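Local atomic coordinates of RNA-dependent RNA Polymerase (Bombyx mori cytoplasmic polyhedrosis virus, PDB entry 6TZ0), a protein that catalyses RNA-templated RNA synthesis, working in both transcription and replication of the double-stranded RNA genome of a cytoplasmic polyhedrosis virus. Residues 267-272 / 323-328; 130-135 / 345-350. All blocks are in the same frame, centred on the assembly; numbering follows the deposited sequence.

Interaction 1 of 2, residues 267-272 / 323-328; sequences ATVPVW and KTQNDV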
loop_
_atom_site.group_PDB
_atom_site.type_symbol
_atom_site.label_atom_id
_atom_site.label_comp_id
_atom_site.label_asym_id
_atom_site.label_seq_id
_atom_site.Cartn_x
_atom_site.Cartn_y
_atom_site.Cartn_z
ATOM N N ALA A 267 -20.708 -14.743 -33.927
ATOM C CA ALA A 267 -20.930 -15.324 -32.615
ATOM C C ALA A 267 -22.344 -15.002 -32.176
ATOM O O ALA A 267 -22.814 -13.877 -32.355
ATOM C CB ALA A 267 -19.925 -14.809 -31.583
ATOM N N THR A 268 -23.016 -15.996 -31.618
ATOM C CA THR A 268 -24.319 -15.808 -30.998
ATOM C C THR A 268 -24.118 -15.686 -29.485
ATOM O O THR A 268 -23.806 -16.663 -28.800
ATOM C CB THR A 268 -25.283 -16.921 -31.418
ATOM O OG1 THR A 268 -26.481 -16.874 -30.633
ATOM C CG2 THR A 268 -24.643 -18.308 -31.415
ATOM N N VAL A 269 -24.263 -14.467 -28.983
ATOM C CA VAL A 269 -23.812 -14.082 -27.649
ATOM C C VAL A 269 -25.049 -13.674 -26.856
ATOM O O VAL A 269 -26.082 -13.335 -27.449
ATOM C CB VAL A 269 -22.769 -12.944 -27.711
ATOM C CG1 VAL A 269 -21.619 -13.354 -28.574
ATOM C CG2 VAL A 269 -23.389 -11.669 -28.246
ATOM N N PRO A 270 -24.996 -13.712 -25.525
ATOM C CA PRO A 270 -26.124 -13.203 -24.737
ATOM C C PRO A 270 -26.142 -11.679 -24.700
ATOM O O PRO A 270 -25.168 -11.004 -25.030
ATOM C CB PRO A 270 -25.886 -13.791 -23.343
ATOM C CG PRO A 270 -24.447 -14.031 -23.284
ATOM C CD PRO A 270 -24.035 -14.429 -24.667
ATOM N N VAL A 271 -27.289 -11.142 -24.289
ATOM C CA VAL A 271 -27.525 -9.704 -24.238
ATOM C C VAL A 271 -27.929 -9.331 -22.822
ATOM O O VAL A 271 -28.873 -9.904 -22.270
ATOM C CB VAL A 271 -28.603 -9.262 -25.244
ATOM C CG1 VAL A 271 -28.968 -7.810 -25.040
ATOM C CG2 VAL A 271 -28.130 -9.481 -26.660
ATOM N N TRP A 272 -27.228 -8.364 -22.246
ATOM C CA TRP A 272 -27.455 -7.937 -20.875
ATOM C C TRP A 272 -28.228 -6.629 -20.817
ATOM O O TRP A 272 -27.978 -5.705 -21.592
ATOM C CB TRP A 272 -26.127 -7.780 -20.145
ATOM C CG TRP A 272 -25.477 -9.074 -19.832
ATOM C CD1 TRP A 272 -24.638 -9.780 -20.634
ATOM C CD2 TRP A 272 -25.577 -9.806 -18.609
ATOM N NE1 TRP A 272 -24.229 -10.916 -20.000
ATOM C CE2 TRP A 272 -24.786 -10.954 -18.752
ATOM C CE3 TRP A 272 -26.262 -9.601 -17.408
ATOM C CZ2 TRP A 272 -24.661 -11.899 -17.743
ATOM C CZ3 TRP A 272 -26.139 -10.544 -16.408
ATOM C CH2 TRP A 272 -25.343 -11.674 -16.580
ATOM N N LYS A 323 -14.129 -22.182 -34.247
ATOM C CA LYS A 323 -15.336 -21.862 -34.993
ATOM C C LYS A 323 -16.375 -21.106 -34.188
ATOM O O LYS A 323 -17.178 -20.383 -34.777
ATOM C CB LYS A 323 -15.988 -23.136 -35.546
ATOM C CG LYS A 323 -15.318 -23.701 -36.783
ATOM C CD LYS A 323 -14.263 -24.730 -36.439
ATOM C CE LYS A 323 -13.701 -25.367 -37.693
ATOM N NZ LYS A 323 -12.970 -24.357 -38.513
ATOM N N THR A 324 -16.401 -21.265 -32.876
ATOM C CA THR A 324 -17.301 -20.531 -32.005
ATOM C C THR A 324 -16.488 -19.595 -31.123
ATOM O O THR A 324 -15.259 -19.566 -31.177
ATOM C CB THR A 324 -18.141 -21.494 -31.165
ATOM O OG1 THR A 324 -17.284 -22.277 -30.329
ATOM C CG2 THR A 324 -18.930 -22.422 -32.059
ATOM N N GLN A 325 -17.190 -18.807 -30.312
ATOM C CA GLN A 325 -16.510 -18.007 -29.303
ATOM C C GLN A 325 -15.988 -18.886 -28.173
ATOM O O GLN A 325 -14.951 -18.577 -27.568
ATOM C CB GLN A 325 -17.463 -16.942 -28.765
ATOM C CG GLN A 325 -16.844 -15.948 -27.805
ATOM C CD GLN A 325 -17.866 -15.007 -27.235
ATOM O OE1 GLN A 325 -19.043 -15.108 -27.547
ATOM N NE2 GLN A 325 -17.436 -14.117 -26.365
ATOM N N ASN A 326 -16.677 -19.998 -27.901
ATOM C CA ASN A 326 -16.242 -20.898 -26.843
ATOM C C ASN A 326 -14.960 -21.618 -27.219
ATOM O O ASN A 326 -14.181 -21.987 -26.334
ATOM C CB ASN A 326 -17.334 -21.910 -26.517
ATOM C CG ASN A 326 -18.590 -21.255 -26.015
ATOM O OD1 ASN A 326 -18.541 -20.178 -25.431
ATOM N ND2 ASN A 326 -19.722 -21.918 -26.198
ATOM N N ASP A 327 -14.711 -21.794 -28.517
ATOM C CA ASP A 327 -13.457 -22.386 -28.964
ATOM C C ASP A 327 -12.278 -21.486 -28.629
ATOM O O ASP A 327 -11.252 -21.948 -28.110
ATOM C CB ASP A 327 -13.511 -22.654 -30.463
ATOM C CG ASP A 327 -14.477 -23.746 -30.817
ATOM O OD1 ASP A 327 -14.797 -24.558 -29.930
ATOM O OD2 ASP A 327 -14.892 -23.821 -31.990
ATOM N N VAL A 328 -12.428 -20.188 -28.894
ATOM C CA VAL A 328 -11.389 -19.219 -28.586
ATOM C C VAL A 328 -11.209 -19.097 -27.083
ATOM O O VAL A 328 -10.080 -18.966 -26.598
ATOM C CB VAL A 328 -11.732 -17.869 -29.238
ATOM C CG1 VAL A 328 -10.624 -16.853 -29.015
ATOM C CG2 VAL A 328 -12.002 -18.064 -30.702
#
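Q325, in the first turn of helix 325-339, reaches toward A267 and V269 of strand 266-272. Its side chain can be followed outward. CB of Q325 lies 4.3 Å from CB of A267. CG stands opposite the backbone N (chi1 -174°), and the chain stays extended beyond it, which carries the amide across to the strand. CD of Q325 lies 4.3 Å from CG1 of V269. OE1 goes furthest in. OE1 of Q325 is 3.3 Å from CG1 of V269 and 4.1 Å from CB of A267, so the amide oxygen meets two methyl groups. The side chains of V269 and Q325 cross at about a right angle. No hydrogen bond joins the two segments. The polar tip finds weak bonds outside them: NE2 to the carbonyl of V728, and OE1 with the hydroxyl of S1043. S1043 also bonds T268 O on the strand.

Behind Q325, the helix start is fixed by T324 and D327. OG1 of T324 accepts from N of D327 at 3.2 Å. In return, OD2 of D327 takes N of T324 at 3.1 Å, from above the carboxylate plane. The same oxygen accepts N of K323 through its anti lone pair. This reciprocal pairing is a capping box, here set beside an antiparallel pair of strands, 266-272 and 278-285.

Interaction 2 of 2, residues 130-135 / 345-350; sequences DKLMHV and LATLTE
L132 turns its CG away from the backbone N (chi1 -156°) and so sends its branched end from helix 121-134 toward residues 347 and 348. On the other side, L348 places CG anti to its own carbonyl carbon (chi1 -64°), and this swings the isobutyl group back to L132. The methyl CG2 of T347 faces the same leucine.

The two methyls of L132 divide the work. CD1 of L132 lies 3.7 Å from both CG and CD1 of L348. CD2 of L132 meets CG2 of T347, also at 3.7 Å. L132 thus sits across two consecutive residues, and its side chain runs obliquely to both. The contact is buried and apolar, with no hydrogen bond between the segments. The hydroxyl of T347 is bonded to the carbonyl of D102, while its methyl stays with L132. The carbonyl of T347 receives a weak bond from Q486. Next to Q486 is R485, which binds UTP in another structure of this polymerase. The side chain of R485 is about 9 Å from the side chain of T347.

In the last turn of helix 121-134, D130 O accepts two hydrogen bonds, from N of H134 at 2.9 Å and from ND1 of H134 at 3.1 Å, the latter close to the imidazole plane. The ring of H134 also meets F194, with the two planes nearly perpendicular.

L348 is the N-cap residue of helix 349-356. The contact therefore joins the last turn of helix 121-134 to the residues that lead into helix 349-356. Strand 191-194 flanks the end of the first through H134 and the following V135. Strand 620-624 touches T349 and E350 of the second, and L345 packs on helix 242-248.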
loop_
_atom_site.group_PDB
_atom_site.type_symbol
_atom_site.label_atom_id
_atom_site.label_comp_id
_atom_site.label_asym_id
_atom_site.label_seq_id
_atom_site.Cartn_x
_atom_site.Cartn_y
_atom_site.Cartn_z
ATOM N N ASP A 130 23.937 -17.886 -2.674
ATOM C CA ASP A 130 23.537 -19.084 -1.943
ATOM C C ASP A 130 22.136 -18.927 -1.366
ATOM O O ASP A 130 21.318 -19.852 -1.445
ATOM C CB ASP A 130 24.544 -19.367 -0.826
ATOM C CG ASP A 130 24.374 -20.748 -0.193
ATOM O OD1 ASP A 130 23.539 -21.543 -0.649
ATOM O OD2 ASP A 130 25.078 -21.039 0.794
ATOM N N LYS A 131 21.849 -17.762 -0.779
ATOM C CA LYS A 131 20.510 -17.481 -0.267
ATOM C C LYS A 131 19.471 -17.464 -1.383
ATOM O O LYS A 131 18.328 -17.882 -1.177
ATOM C CB LYS A 131 20.523 -16.147 0.479
ATOM C CG LYS A 131 19.224 -15.797 1.169
ATOM C CD LYS A 131 19.322 -14.490 1.932
ATOM C CE LYS A 131 17.994 -14.157 2.596
ATOM N NZ LYS A 131 18.042 -12.897 3.387
ATOM N N LEU A 132 19.864 -17.015 -2.572
ATOM C CA LEU A 132 18.968 -17.004 -3.719
ATOM C C LEU A 132 18.618 -18.423 -4.144
ATOM O O LEU A 132 17.450 -18.740 -4.392
ATOM C CB LEU A 132 19.633 -16.250 -4.875
ATOM C CG LEU A 132 18.830 -15.589 -6.000
ATOM C CD1 LEU A 132 19.695 -14.575 -6.700
ATOM C CD2 LEU A 132 18.312 -16.540 -7.001
ATOM N N MET A 133 19.624 -19.289 -4.241
ATOM C CA MET A 133 19.392 -20.638 -4.745
ATOM C C MET A 133 18.767 -21.554 -3.693
ATOM O O MET A 133 18.034 -22.484 -4.043
ATOM C CB MET A 133 20.712 -21.200 -5.289
ATOM C CG MET A 133 20.651 -22.612 -5.853
ATOM S SD MET A 133 22.108 -23.092 -6.782
ATOM C CE MET A 133 23.368 -23.128 -5.530
ATOM N N HIS A 134 18.968 -21.273 -2.410
ATOM C CA HIS A 134 18.551 -22.193 -1.361
ATOM C C HIS A 134 17.364 -21.736 -0.527
ATOM O O HIS A 134 16.667 -22.587 0.025
ATOM C CB HIS A 134 19.730 -22.477 -0.427
ATOM C CG HIS A 134 20.766 -23.371 -1.026
ATOM N ND1 HIS A 134 21.718 -22.922 -1.915
ATOM C CD2 HIS A 134 21.020 -24.685 -0.836
ATOM C CE1 HIS A 134 22.495 -23.929 -2.267
ATOM N NE2 HIS A 134 22.096 -25.008 -1.622
ATOM N N VAL A 135 17.111 -20.435 -0.400
ATOM C CA VAL A 135 16.078 -19.928 0.495
ATOM C C VAL A 135 14.880 -19.380 -0.272
ATOM O O VAL A 135 13.734 -19.684 0.065
ATOM C CB VAL A 135 16.656 -18.864 1.456
ATOM C CG1 VAL A 135 15.581 -18.284 2.351
ATOM C CG2 VAL A 135 17.767 -19.455 2.293
ATOM N N LEU A 345 6.871 -15.045 -8.139
ATOM C CA LEU A 345 8.166 -14.758 -8.735
ATOM C C LEU A 345 8.994 -13.959 -7.735
ATOM O O LEU A 345 8.587 -12.868 -7.326
ATOM C CB LEU A 345 7.966 -13.986 -10.039
ATOM C CG LEU A 345 7.569 -14.693 -11.345
ATOM C CD1 LEU A 345 6.184 -15.314 -11.346
ATOM C CD2 LEU A 345 7.624 -13.686 -12.463
ATOM N N ALA A 346 10.143 -14.498 -7.331
ATOM C CA ALA A 346 10.920 -13.872 -6.271
ATOM C C ALA A 346 12.394 -14.203 -6.395
ATOM O O ALA A 346 12.755 -15.369 -6.562
ATOM C CB ALA A 346 10.450 -14.324 -4.894
ATOM N N THR A 347 13.225 -13.175 -6.270
ATOM C CA THR A 347 14.668 -13.310 -6.083
ATOM C C THR A 347 15.137 -12.226 -5.126
ATOM O O THR A 347 14.351 -11.660 -4.360
ATOM C CB THR A 347 15.448 -13.240 -7.402
ATOM O OG1 THR A 347 14.970 -12.151 -8.200
ATOM C CG2 THR A 347 15.416 -14.563 -8.137
ATOM N N LEU A 348 16.448 -11.980 -5.135
ATOM C CA LEU A 348 17.039 -10.882 -4.382
ATOM C C LEU A 348 16.503 -9.553 -4.885
ATOM O O LEU A 348 16.452 -9.309 -6.091
ATOM C CB LEU A 348 18.562 -10.897 -4.524
ATOM C CG LEU A 348 19.397 -12.057 -3.987
ATOM C CD1 LEU A 348 20.842 -11.857 -4.396
ATOM C CD2 LEU A 348 19.279 -12.194 -2.487
ATOM N N THR A 349 16.122 -8.682 -3.951
ATOM C CA THR A 349 15.558 -7.392 -4.321
ATOM C C THR A 349 16.589 -6.425 -4.886
ATOM O O THR A 349 16.202 -5.440 -5.524
ATOM C CB THR A 349 14.865 -6.773 -3.116
ATOM O OG1 THR A 349 14.421 -5.452 -3.443
ATOM C CG2 THR A 349 15.793 -6.731 -1.969
ATOM N N GLU A 350 17.884 -6.692 -4.695
ATOM C CA GLU A 350 18.901 -5.906 -5.381
ATOM C C GLU A 350 18.875 -6.152 -6.883
ATOM O O GLU A 350 19.310 -5.297 -7.659
ATOM C CB GLU A 350 20.290 -6.232 -4.838
ATOM C CG GLU A 350 20.530 -5.932 -3.369
ATOM C CD GLU A 350 20.211 -7.113 -2.468
ATOM O OE1 GLU A 350 19.788 -8.163 -2.986
ATOM O OE2 GLU A 350 20.410 -7.003 -1.243
#

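From the N terminus, the chain first reaches residues 130-135, the first half of interaction 2. It then runs through several helices and strands to residues 267-272, the first half of interaction 1. Fifty residues later, segment 323-328 closes that smaller loop. Helix 325-339, which begins within that segment, runs on, and then residues 345-350 return to 130-135 and close the larger loop. Interaction 1 is thus nested inside interaction 2, and the two do not cross. Their centres are 44 Å apart and their nearest atoms about 23 Å apart. Interaction 1 ties a strand pair to helix 325-339. Interaction 2 ties helix 121-134 to the lead-in of helix 349-356, the next helix along the chain.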